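Long-range contacts in DNA translocase coupling protein (Clostridium perfringens, PDB 6O1X), which probably binds ATP and DNA as an FtsK/SpoIIIE-family P-loop translocase that couples plasmid DNA to transfer in conjugation: residues V294-C299 against F329-D334; P95-W100 against A340-D345; K193-E198 against K227-V232; D234-L239 against I276-P281. All coordinates share one frame; numbering follows the deposited sequence.

Interaction 1 (V294-C299 against F329-D334). With BGC (beta-D-glucopyranose), chain C.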
# COMPACT_ATOMS: atom_id res chain seq x y z
N VAL A 294 12.97 -1.35 -0.98
CA VAL A 294 11.66 -1.97 -0.89
C VAL A 294 10.85 -1.41 -2.07
O VAL A 294 10.53 -0.22 -2.14
CB VAL A 294 10.99 -1.99 0.51
CG1 VAL A 294 11.91 -1.52 1.64
CG2 VAL A 294 9.60 -1.38 0.55
N PRO A 295 10.74 -2.24 -3.13
CA PRO A 295 10.11 -1.78 -4.38
C PRO A 295 8.62 -1.47 -4.30
O PRO A 295 8.18 -0.55 -4.98
CB PRO A 295 10.37 -2.94 -5.34
CG PRO A 295 10.41 -4.16 -4.44
CD PRO A 295 11.17 -3.66 -3.24
N VAL A 296 7.84 -2.23 -3.52
CA VAL A 296 6.40 -2.05 -3.45
C VAL A 296 6.00 -1.06 -2.36
O VAL A 296 6.46 -1.13 -1.21
CB VAL A 296 5.64 -3.41 -3.33
CG1 VAL A 296 4.14 -3.21 -3.06
CG2 VAL A 296 5.87 -4.28 -4.57
N ARG A 297 5.16 -0.10 -2.75
CA ARG A 297 4.59 0.91 -1.86
C ARG A 297 3.09 0.90 -1.99
O ARG A 297 2.55 1.03 -3.09
CB ARG A 297 5.10 2.33 -2.16
CG ARG A 297 6.56 2.41 -2.54
CD ARG A 297 7.50 2.52 -1.36
NE ARG A 297 8.87 2.36 -1.86
CZ ARG A 297 9.48 3.21 -2.68
NH1 ARG A 297 8.88 4.34 -3.04
NH2 ARG A 297 10.69 2.94 -3.14
N ILE A 298 2.43 0.68 -0.88
CA ILE A 298 0.99 0.74 -0.74
C ILE A 298 0.74 1.96 0.15
O ILE A 298 1.37 2.09 1.21
CB ILE A 298 0.37 -0.58 -0.26
CG1 ILE A 298 0.52 -1.68 -1.37
CG2 ILE A 298 -1.10 -0.35 0.08
CD1 ILE A 298 0.43 -3.10 -0.89
N CYS A 299 -0.07 2.93 -0.35
CA CYS A 299 -0.23 4.20 0.37
C CYS A 299 -1.67 4.63 0.48
O CYS A 299 -2.35 4.76 -0.52
CB CYS A 299 0.64 5.29 -0.27
SG CYS A 299 0.93 6.75 0.78
N PHE A 329 -1.06 2.10 -5.20
CA PHE A 329 -0.08 1.04 -5.40
C PHE A 329 1.00 1.54 -6.28
O PHE A 329 0.73 1.95 -7.40
CB PHE A 329 -0.73 -0.20 -6.05
CG PHE A 329 0.25 -1.30 -6.40
CD1 PHE A 329 0.73 -2.16 -5.41
CD2 PHE A 329 0.68 -1.49 -7.71
CE1 PHE A 329 1.64 -3.19 -5.73
CE2 PHE A 329 1.56 -2.54 -8.03
CZ PHE A 329 2.04 -3.37 -7.04
N LYS A 330 2.24 1.44 -5.80
CA LYS A 330 3.40 1.85 -6.59
C LYS A 330 4.45 0.74 -6.71
O LYS A 330 4.91 0.20 -5.71
CB LYS A 330 4.01 3.16 -6.08
CG LYS A 330 5.18 3.66 -6.94
CD LYS A 330 6.38 4.07 -6.13
CE LYS A 330 7.55 4.45 -7.01
NZ LYS A 330 7.17 5.45 -8.04
N LEU A 331 4.84 0.45 -7.95
CA LEU A 331 5.92 -0.49 -8.29
C LEU A 331 6.54 0.08 -9.54
O LEU A 331 5.86 0.21 -10.56
CB LEU A 331 5.40 -1.94 -8.51
CG LEU A 331 6.47 -2.97 -8.89
CD1 LEU A 331 7.58 -3.10 -7.80
CD2 LEU A 331 5.87 -4.30 -9.25
N GLY A 332 7.79 0.53 -9.42
CA GLY A 332 8.49 1.19 -10.51
C GLY A 332 7.76 2.46 -10.91
O GLY A 332 7.45 3.29 -10.05
N ALA A 333 7.43 2.59 -12.21
CA ALA A 333 6.71 3.74 -12.80
C ALA A 333 5.25 3.82 -12.43
O ALA A 333 4.65 4.83 -12.71
CB ALA A 333 6.81 3.69 -14.31
N ASP A 334 4.67 2.76 -11.90
CA ASP A 334 3.24 2.73 -11.61
C ASP A 334 2.81 3.31 -10.27
O ASP A 334 3.35 2.91 -9.26
CB ASP A 334 2.73 1.28 -11.66
CG ASP A 334 2.44 0.69 -13.03
OD1 ASP A 334 2.64 1.40 -14.05
OD2 ASP A 334 2.00 -0.48 -13.08
C2 BGC C . -1.83 -3.56 -12.62
C3 BGC C . -2.04 -4.83 -11.80
C4 BGC C . -0.81 -5.73 -11.90
C5 BGC C . 0.43 -4.96 -11.46
C6 BGC C . 1.70 -5.75 -11.67
C1 BGC C . -0.55 -2.86 -12.20
O1 BGC C . -0.31 -1.84 -13.09
O2 BGC C . -2.95 -2.70 -12.46
O3 BGC C . -3.21 -5.49 -12.26
O4 BGC C . -0.96 -6.86 -11.05
O5 BGC C . 0.56 -3.76 -12.24
O6 BGC C . 2.83 -5.07 -11.13
O HOH W 1 9.29 0.94 -6.90
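R297 and K330 pair where the large mixed sheet of the nucleotide-binding domain changes direction: strand 296-299 runs parallel to strand 131-135 on one flank and antiparallel to strand 326-331 on the other. The segment axes are 165° apart. R297 N donates to K330 O at 3.0 Å and K330 N returns a bond to R297 O at 2.8 Å, the reciprocal pattern of an antiparallel hydrogen-bonded pair. I298 and F329 form the next, non-hydrogen-bonded pair.

On the face of I298 and F329, V296 CG1 touches F329 CE1 at 3.7 Å, while I298 CG1 lies at the edge of the same ring. L331 CD1 touches both P295 CB (3.7 Å) and V296 CG2 (3.8 Å). On the other face, R297 and K330 run side by side in the same direction, with R297 CG 4.0 Å from K330 CD. Beyond that point the bend of R297 at chi2 (-86°) takes NE back to V294 O, and NH1 bonds V311 O in helix 305-312. K330 NZ instead reaches G332 O in the type II' turn L331-D334. A water donates to P295 O (2.7 Å) and accepts from G332 N, linking the turn to the residue just before strand 296-299; beyond it, D334 OD2 accepts a bond from O1 of a bound glucose. With both cationic ends directed to carbonyl oxygens, their like charges are probably tolerated side by side.

Interaction 2 (P95-W100 against A340-D345). With AGS (phosphothiophosphoric acid-adenylate ester), chain E.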
# COMPACT_ATOMS: atom_id res chain seq x y z
N PRO A 95 -14.80 -1.02 -6.59
CA PRO A 95 -15.72 -1.10 -5.44
C PRO A 95 -15.32 -0.18 -4.30
O PRO A 95 -14.16 0.23 -4.21
CB PRO A 95 -15.64 -2.57 -5.01
CG PRO A 95 -15.01 -3.29 -6.14
CD PRO A 95 -14.17 -2.32 -6.88
N LYS A 96 -16.30 0.17 -3.44
CA LYS A 96 -16.05 1.01 -2.26
C LYS A 96 -15.91 0.06 -1.04
O LYS A 96 -15.54 0.47 0.06
CB LYS A 96 -17.20 2.02 -2.04
CG LYS A 96 -17.56 2.86 -3.27
CD LYS A 96 -19.01 2.69 -3.68
CE LYS A 96 -19.23 1.54 -4.62
NZ LYS A 96 -20.67 1.31 -4.90
N TYR A 97 -16.22 -1.23 -1.27
CA TYR A 97 -16.14 -2.30 -0.28
C TYR A 97 -15.89 -3.62 -1.00
O TYR A 97 -16.62 -4.01 -1.91
CB TYR A 97 -17.40 -2.36 0.60
CG TYR A 97 -17.30 -3.38 1.72
CD1 TYR A 97 -16.38 -3.21 2.75
CD2 TYR A 97 -18.11 -4.51 1.73
CE1 TYR A 97 -16.26 -4.16 3.77
CE2 TYR A 97 -18.00 -5.45 2.75
CZ TYR A 97 -17.07 -5.28 3.76
OH TYR A 97 -16.95 -6.20 4.77
N LEU A 98 -14.83 -4.30 -0.61
CA LEU A 98 -14.40 -5.54 -1.23
C LEU A 98 -13.89 -6.49 -0.13
O LEU A 98 -12.79 -6.30 0.37
CB LEU A 98 -13.29 -5.19 -2.26
CG LEU A 98 -12.86 -6.26 -3.24
CD1 LEU A 98 -13.92 -6.50 -4.30
CD2 LEU A 98 -11.62 -5.82 -3.93
N PRO A 99 -14.71 -7.44 0.34
CA PRO A 99 -14.22 -8.35 1.39
C PRO A 99 -13.28 -9.41 0.83
O PRO A 99 -13.37 -9.76 -0.34
CB PRO A 99 -15.50 -8.98 1.97
CG PRO A 99 -16.62 -8.60 1.05
CD PRO A 99 -16.08 -7.80 -0.10
N TRP A 100 -12.37 -9.92 1.67
CA TRP A 100 -11.42 -10.95 1.31
C TRP A 100 -12.17 -12.25 1.10
O TRP A 100 -13.13 -12.52 1.81
CB TRP A 100 -10.38 -11.15 2.44
CG TRP A 100 -9.56 -12.39 2.25
CD1 TRP A 100 -9.74 -13.59 2.87
CD2 TRP A 100 -8.61 -12.60 1.21
NE1 TRP A 100 -8.90 -14.53 2.32
CE2 TRP A 100 -8.17 -13.94 1.31
CE3 TRP A 100 -8.02 -11.77 0.24
CZ2 TRP A 100 -7.23 -14.48 0.46
CZ3 TRP A 100 -7.08 -12.31 -0.60
CH2 TRP A 100 -6.74 -13.66 -0.52
N ALA A 340 -8.41 -2.12 -1.58
CA ALA A 340 -7.84 -3.23 -0.82
C ALA A 340 -8.91 -4.17 -0.33
O ALA A 340 -9.97 -3.71 0.10
CB ALA A 340 -7.04 -2.70 0.36
N PHE A 341 -8.63 -5.49 -0.34
CA PHE A 341 -9.53 -6.48 0.22
C PHE A 341 -9.62 -6.23 1.69
O PHE A 341 -8.65 -5.79 2.33
CB PHE A 341 -9.05 -7.93 0.02
CG PHE A 341 -8.91 -8.40 -1.40
CD1 PHE A 341 -10.01 -8.45 -2.24
CD2 PHE A 341 -7.69 -8.87 -1.87
CE1 PHE A 341 -9.87 -8.88 -3.57
CE2 PHE A 341 -7.56 -9.34 -3.19
CZ PHE A 341 -8.65 -9.33 -4.03
N TYR A 342 -10.80 -6.43 2.22
CA TYR A 342 -10.99 -6.27 3.62
C TYR A 342 -10.79 -7.65 4.21
O TYR A 342 -11.60 -8.58 3.98
CB TYR A 342 -12.36 -5.68 3.96
CG TYR A 342 -12.52 -5.42 5.44
CD1 TYR A 342 -11.51 -4.81 6.18
CD2 TYR A 342 -13.67 -5.80 6.12
CE1 TYR A 342 -11.65 -4.55 7.54
CE2 TYR A 342 -13.81 -5.58 7.48
CZ TYR A 342 -12.80 -4.94 8.19
OH TYR A 342 -12.93 -4.69 9.54
N PHE A 343 -9.66 -7.79 4.91
CA PHE A 343 -9.29 -8.99 5.64
C PHE A 343 -9.68 -8.73 7.10
O PHE A 343 -9.03 -7.96 7.82
CB PHE A 343 -7.79 -9.31 5.51
CG PHE A 343 -7.43 -10.65 6.11
CD1 PHE A 343 -7.64 -11.82 5.39
CD2 PHE A 343 -6.88 -10.74 7.38
CE1 PHE A 343 -7.30 -13.06 5.94
CE2 PHE A 343 -6.56 -11.97 7.94
CZ PHE A 343 -6.77 -13.12 7.22
N ASP A 344 -10.79 -9.33 7.48
CA ASP A 344 -11.38 -9.25 8.81
C ASP A 344 -10.92 -10.47 9.56
O ASP A 344 -11.36 -11.56 9.23
CB ASP A 344 -12.91 -9.25 8.66
CG ASP A 344 -13.70 -9.02 9.93
OD1 ASP A 344 -13.24 -9.46 11.02
OD2 ASP A 344 -14.80 -8.43 9.83
N ASP A 345 -10.08 -10.28 10.57
CA ASP A 345 -9.53 -11.33 11.43
C ASP A 345 -10.55 -12.30 11.99
O ASP A 345 -10.30 -13.51 11.97
CB ASP A 345 -8.75 -10.69 12.59
CG ASP A 345 -7.33 -10.33 12.24
OD1 ASP A 345 -6.72 -11.06 11.44
OD2 ASP A 345 -6.82 -9.33 12.79
PG AGS E . -4.59 0.97 11.24
S1G AGS E . -5.81 1.53 12.59
O2G AGS E . -3.25 0.33 11.81
O3G AGS E . -3.95 1.96 10.20
PB AGS E . -5.91 -1.57 10.57
O1B AGS E . -5.52 -2.23 11.84
O2B AGS E . -5.56 -2.33 9.33
O3B AGS E . -5.28 -0.12 10.35
PA AGS E . -8.76 -1.45 11.42
O1A AGS E . -9.62 -2.54 10.92
O2A AGS E . -8.27 -1.52 12.87
O3A AGS E . -7.48 -1.27 10.49
O5' AGS E . -9.57 -0.08 11.30
C5' AGS E . -9.85 0.49 10.00
C4' AGS E . -11.33 0.75 9.82
O4' AGS E . -11.62 0.83 8.41
C3' AGS E . -12.32 -0.27 10.37
O3' AGS E . -13.53 0.34 10.82
C2' AGS E . -12.52 -1.24 9.20
O2' AGS E . -13.84 -1.79 9.15
C1' AGS E . -12.28 -0.35 7.97
N9 AGS E . -11.46 -0.97 6.93
C8 AGS E . -10.13 -1.29 6.98
N7 AGS E . -9.66 -1.80 5.87
C5 AGS E . -10.76 -1.83 5.03
C6 AGS E . -10.95 -2.32 3.71
N6 AGS E . -9.98 -2.89 2.99
N1 AGS E . -12.19 -2.23 3.18
C2 AGS E . -13.17 -1.69 3.91
N3 AGS E . -13.12 -1.21 5.15
C4 AGS E . -11.88 -1.31 5.66
O HOH W 2 -15.78 -8.27 6.63
O HOH W 3 -12.63 -3.24 0.69
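W100 reaches across to three consecutive residues, Y342, F341 and F343. Its CB sits 3.2 Å from Y342 O, the same oxygen that accepts W100 N at 2.8 Å. With CG anti to the backbone N (chi1 168°), the indole swings over to F343: CG and CD1 both meet F343 CD1, the phenylalanine presenting its edge to the face of the five-membered ring, with planes at 64°. At the far side of the indole the roles change. CE3 lies 3.6 Å from F341 CD2 and CZ3 follows along the same ring, so the tryptophan now offers its edge in an offset edge-to-face pair with planes at 78°. NE1 turns to D102 OD1.

This aromatic cluster holds together two loops that flank the nucleotide pocket, one before strand 111-116 and one between strand 334-340 and helix 345-348. P99 and Y342 form a single backbone bridge, and Y342 N donates to L98 O at 2.7 Å. L98 CD2 packs against F341 CD1 at 3.5 Å. On the nucleotide side the adenine lies tilted over one face of the Y342 ring, offset toward the rim, where CD1 is 3.3 Å from C5 of the ATP analogue. A340 O accepts a bond from its N6 at 3.0 Å. Y97 adds its ring edge, pointing CD1 at the adenine C2 and placing OH 3.6 Å from Y342 CD2.

Interaction 3 (K193-E198 against K227-V232). With BGC (beta-D-glucopyranose), chain D.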
# COMPACT_ATOMS: atom_id res chain seq x y z
N LYS A 193 19.03 -10.66 13.76
CA LYS A 193 20.36 -11.23 13.67
C LYS A 193 20.22 -12.62 13.01
O LYS A 193 20.89 -12.91 12.02
CB LYS A 193 21.03 -11.30 15.06
CG LYS A 193 22.41 -11.97 15.08
CD LYS A 193 23.40 -11.34 14.08
CE LYS A 193 24.77 -11.99 14.08
NZ LYS A 193 25.56 -11.58 12.90
N TYR A 194 19.27 -13.43 13.51
CA TYR A 194 18.99 -14.74 12.93
C TYR A 194 18.59 -14.64 11.43
O TYR A 194 18.99 -15.51 10.65
CB TYR A 194 17.90 -15.44 13.74
CG TYR A 194 17.23 -16.58 13.00
CD1 TYR A 194 17.89 -17.80 12.83
CD2 TYR A 194 15.98 -16.42 12.41
CE1 TYR A 194 17.31 -18.83 12.09
CE2 TYR A 194 15.40 -17.44 11.65
CZ TYR A 194 16.07 -18.65 11.50
OH TYR A 194 15.50 -19.68 10.81
N LEU A 195 17.81 -13.60 11.06
CA LEU A 195 17.33 -13.43 9.68
C LEU A 195 18.42 -13.09 8.72
O LEU A 195 18.44 -13.63 7.61
CB LEU A 195 16.19 -12.40 9.59
CG LEU A 195 14.85 -12.83 10.17
CD1 LEU A 195 13.92 -11.63 10.31
CD2 LEU A 195 14.26 -14.03 9.39
N VAL A 196 19.35 -12.21 9.14
CA VAL A 196 20.52 -11.82 8.35
C VAL A 196 21.40 -13.08 8.17
O VAL A 196 21.85 -13.37 7.05
CB VAL A 196 21.26 -10.60 9.00
CG1 VAL A 196 22.69 -10.45 8.51
CG2 VAL A 196 20.50 -9.33 8.76
N ASP A 197 21.59 -13.86 9.26
CA ASP A 197 22.36 -15.09 9.21
C ASP A 197 21.72 -16.17 8.32
O ASP A 197 22.44 -16.81 7.54
CB ASP A 197 22.67 -15.61 10.62
CG ASP A 197 23.65 -14.70 11.38
OD1 ASP A 197 24.25 -13.79 10.73
OD2 ASP A 197 23.83 -14.89 12.61
N GLU A 198 20.39 -16.32 8.39
CA GLU A 198 19.66 -17.29 7.55
C GLU A 198 19.82 -16.91 6.08
O GLU A 198 20.20 -17.75 5.27
CB GLU A 198 18.17 -17.35 7.94
CG GLU A 198 17.33 -18.34 7.16
CD GLU A 198 17.69 -19.81 7.30
OE1 GLU A 198 17.31 -20.60 6.41
OE2 GLU A 198 18.32 -20.17 8.32
N LYS A 227 11.95 -22.99 3.18
CA LYS A 227 10.61 -22.43 3.18
C LYS A 227 10.71 -20.92 3.08
O LYS A 227 11.68 -20.33 3.56
CB LYS A 227 9.85 -22.87 4.45
CG LYS A 227 9.33 -24.30 4.41
CD LYS A 227 8.41 -24.58 5.60
CE LYS A 227 7.50 -25.77 5.38
NZ LYS A 227 6.34 -25.46 4.48
N ARG A 228 9.70 -20.27 2.46
CA ARG A 228 9.65 -18.81 2.40
C ARG A 228 9.46 -18.30 3.84
O ARG A 228 8.64 -18.83 4.60
CB ARG A 228 8.48 -18.31 1.51
CG ARG A 228 8.40 -16.76 1.41
CD ARG A 228 7.43 -16.20 0.35
NE ARG A 228 7.67 -16.79 -0.97
CZ ARG A 228 8.56 -16.34 -1.85
NH1 ARG A 228 9.30 -15.27 -1.58
NH2 ARG A 228 8.74 -16.98 -3.01
N ILE A 229 10.20 -17.26 4.19
CA ILE A 229 10.07 -16.63 5.51
C ILE A 229 9.42 -15.27 5.30
O ILE A 229 9.93 -14.44 4.55
CB ILE A 229 11.43 -16.57 6.29
CG1 ILE A 229 11.94 -18.01 6.62
CG2 ILE A 229 11.29 -15.70 7.57
CD1 ILE A 229 13.26 -18.11 7.28
N ILE A 230 8.26 -15.06 5.92
CA ILE A 230 7.56 -13.79 5.86
C ILE A 230 7.71 -13.06 7.20
O ILE A 230 7.37 -13.60 8.25
CB ILE A 230 6.07 -13.87 5.33
CG1 ILE A 230 5.37 -12.48 5.39
CG2 ILE A 230 5.22 -14.87 6.12
CD1 ILE A 230 6.03 -11.33 4.71
N VAL A 231 8.22 -11.82 7.15
CA VAL A 231 8.45 -10.95 8.32
C VAL A 231 7.53 -9.71 8.27
O VAL A 231 7.69 -8.85 7.40
CB VAL A 231 9.94 -10.54 8.47
CG1 VAL A 231 10.20 -9.96 9.87
CG2 VAL A 231 10.87 -11.72 8.18
N VAL A 232 6.60 -9.62 9.21
CA VAL A 232 5.67 -8.51 9.23
C VAL A 232 6.08 -7.57 10.33
O VAL A 232 6.04 -7.93 11.50
CB VAL A 232 4.17 -8.96 9.34
CG1 VAL A 232 3.24 -7.75 9.22
CG2 VAL A 232 3.80 -9.99 8.29
C2 BGC D . 14.13 -20.32 15.02
C3 BGC D . 15.40 -20.39 15.87
C4 BGC D . 16.02 -19.01 16.02
C5 BGC D . 14.98 -18.02 16.54
C6 BGC D . 15.47 -16.59 16.58
C1 BGC D . 13.18 -19.29 15.61
O1 BGC D . 12.02 -19.24 14.86
O2 BGC D . 13.49 -21.59 14.95
O3 BGC D . 16.34 -21.29 15.29
O4 BGC D . 17.12 -19.05 16.91
O5 BGC D . 13.83 -18.02 15.67
O6 BGC D . 14.49 -15.73 17.15
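L195 meets V231 tip to tip: from the helix its CD1 comes down to 3.7 Å from V231 CG2 and grazes V231 CG1 at 4.1 Å. The CB atoms of both residues point across the interface, so the two branched ends abut head-on. The other branch of L195 behaves differently. CD2 slants across I229 and touches CG2 at 3.9 Å, so that one leucine straddles two strand residues whose side chains lie on the same face of the sheet. With CG anti to the carbonyl carbon (chi1 -71°) the fork of L195 sits over the strand; its rotation about chi2 then gives CD1 to V231 and CD2 to I229.

Helix 185-209 here covers parallel strand 229-233, in the beta-alpha-beta crossover from edge strand 179-182 over strand 159-163. The segment axes are 11.7 Å apart and their directions differ by 148°, so helix and strand run roughly antiparallel, as the connection requires. One helical turn beyond L195, E198 lies obliquely over I229 with only its aliphatic part: CG is 4.1 Å from CD1. The bend at chi2 (63°) turns the carboxylate aside, and its OE1 forms a salt bridge with R202. Y194 takes I229 CD1 at the margin, at 4.5 Å from its OH. One face of the tyrosine ring receives a bound glucose, whose C4 lies 3.9 Å from Y194 CD1. The sugar also bonds Y161 OH in the neighbouring strand 159-163.

Interaction 4 (D234-L239 against I276-P281)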
# COMPACT_ATOMS: atom_id res chain seq x y z
N ASP A 234 4.95 -4.42 12.06
CA ASP A 234 3.75 -3.64 12.22
C ASP A 234 4.02 -2.13 12.15
O ASP A 234 3.24 -1.41 11.52
CB ASP A 234 3.01 -4.02 13.51
CG ASP A 234 1.65 -3.35 13.61
OD1 ASP A 234 0.76 -3.67 12.77
OD2 ASP A 234 1.47 -2.46 14.49
N GLU A 235 5.09 -1.66 12.79
CA GLU A 235 5.41 -0.23 12.77
C GLU A 235 6.89 0.01 12.65
O GLU A 235 7.65 -0.21 13.61
CB GLU A 235 4.78 0.53 13.97
CG GLU A 235 5.11 2.03 13.99
CD GLU A 235 4.87 2.83 12.72
OE1 GLU A 235 3.70 2.89 12.26
OE2 GLU A 235 5.84 3.39 12.18
N LEU A 236 7.29 0.51 11.48
CA LEU A 236 8.69 0.80 11.17
C LEU A 236 9.33 1.77 12.16
O LEU A 236 10.51 1.59 12.51
CB LEU A 236 8.85 1.31 9.72
CG LEU A 236 10.29 1.43 9.19
CD1 LEU A 236 11.11 0.14 9.41
CD2 LEU A 236 10.31 1.96 7.74
N ALA A 237 8.55 2.79 12.65
CA ALA A 237 9.08 3.80 13.59
C ALA A 237 9.57 3.19 14.93
O ALA A 237 10.57 3.65 15.47
CB ALA A 237 8.10 4.95 13.81
N GLU A 238 8.96 2.09 15.38
CA GLU A 238 9.36 1.38 16.59
C GLU A 238 10.81 0.85 16.49
O GLU A 238 11.43 0.61 17.52
CB GLU A 238 8.44 0.17 16.83
CG GLU A 238 6.97 0.46 17.01
CD GLU A 238 6.09 -0.78 17.17
OE1 GLU A 238 6.47 -1.86 16.67
OE2 GLU A 238 5.01 -0.65 17.80
N LEU A 239 11.31 0.59 15.25
CA LEU A 239 12.67 0.10 14.95
C LEU A 239 13.62 1.27 14.61
O LEU A 239 14.76 1.29 15.08
CB LEU A 239 12.64 -0.88 13.77
CG LEU A 239 11.74 -2.12 13.85
CD1 LEU A 239 12.02 -3.07 12.67
CD2 LEU A 239 11.94 -2.87 15.16
N ILE A 276 6.44 -4.23 5.76
CA ILE A 276 6.58 -3.16 6.74
C ILE A 276 5.41 -2.19 6.78
O ILE A 276 5.02 -1.67 5.74
CB ILE A 276 7.92 -2.43 6.45
CG1 ILE A 276 9.10 -3.44 6.36
CG2 ILE A 276 8.20 -1.38 7.54
CD1 ILE A 276 10.35 -2.98 5.51
N GLY A 277 4.90 -1.94 7.99
CA GLY A 277 3.84 -0.97 8.23
C GLY A 277 4.40 0.36 8.69
O GLY A 277 5.37 0.39 9.45
N VAL A 278 3.84 1.49 8.19
CA VAL A 278 4.22 2.85 8.63
C VAL A 278 2.94 3.67 8.80
O VAL A 278 2.11 3.70 7.89
CB VAL A 278 5.24 3.65 7.75
CG1 VAL A 278 5.85 4.81 8.56
CG2 VAL A 278 6.34 2.78 7.21
N GLN A 279 2.82 4.38 9.92
CA GLN A 279 1.67 5.25 10.18
C GLN A 279 1.97 6.69 9.80
O GLN A 279 1.15 7.34 9.15
CB GLN A 279 1.28 5.16 11.65
CG GLN A 279 -0.16 5.53 11.93
CD GLN A 279 -0.63 4.85 13.20
OE1 GLN A 279 -1.36 3.83 13.17
NE2 GLN A 279 -0.20 5.40 14.33
N ARG A 280 3.16 7.16 10.18
CA ARG A 280 3.65 8.51 10.00
C ARG A 280 4.90 8.58 9.14
O ARG A 280 6.03 8.39 9.64
CB ARG A 280 3.91 9.16 11.38
CG ARG A 280 4.09 10.67 11.33
CD ARG A 280 2.77 11.35 11.04
NE ARG A 280 2.67 11.78 9.64
CZ ARG A 280 1.52 12.10 9.05
NH1 ARG A 280 1.51 12.51 7.79
NH2 ARG A 280 0.38 12.01 9.72
N PRO A 281 4.72 8.91 7.85
CA PRO A 281 5.87 9.08 6.95
C PRO A 281 6.84 10.16 7.43
O PRO A 281 6.48 11.32 7.58
CB PRO A 281 5.22 9.48 5.62
CG PRO A 281 3.82 8.97 5.71
CD PRO A 281 3.46 9.19 7.14
O HOH W 4 4.97 5.89 11.78
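Backbone hydrogen bonding joins L236 to G277 first: L236 N donates to G277 O at 2.8 Å. Two CA-H...O contacts flank it, G277 CA to D234 O and E235 CA to G277 O, both 3.4 Å. G277 has no side chain, which allows D234 O to come so close to its CA.

Side-chain polar bonds converge on E235. Its OE2 accepts A237 N at 2.8 Å through the anti lone pair, a capping bond in the turn that leads into the helix, and also accepts a hydrogen bond from a water that in turn accepts one from R280 N. OE1 receives a weak bond from Q279 N, 2.9 Å long but bent to 127°. The turn at chi2 (51°) folds the carboxylate back to the end of strand 272-278.

Apolar contact is confined to L236, whose CB packs on I276 CG2 (3.5 Å) and V278 CG2 (3.8 Å).

D234 and E235 directly follow strand 229-233, consistent with a Walker B motif; D234 OD1 bonds S143 OG of the P-loop weakly. With a good bond at OE2 and a weak one at OE1, the E235 carboxylate is probably restrained in its rotation and links that turn to the strand end beside the nucleotide.

In the fold
From the N terminus, interaction 2 opens first, at 95-100, and closes only at 340-345 after 239 intervening residues, so its loop encloses the other three. Within it the contacts follow in series without crossing: interaction 3 closes 193-198 onto 227-232, interaction 4 then takes 234-239 to 276-281, and interaction 1 joins 294-299 to 329-334. Interactions 3 and 4 lie on neighbouring strands, 229-233 and 272-278, with centres 19 Å apart, and adjoin in sequence. Interaction 1 reaches the same sheet further along, beyond strand 131-135. Interaction 2 joins the loop leading into strand 111-116 to the loop leaving strand 334-340, beside the bound nucleotide.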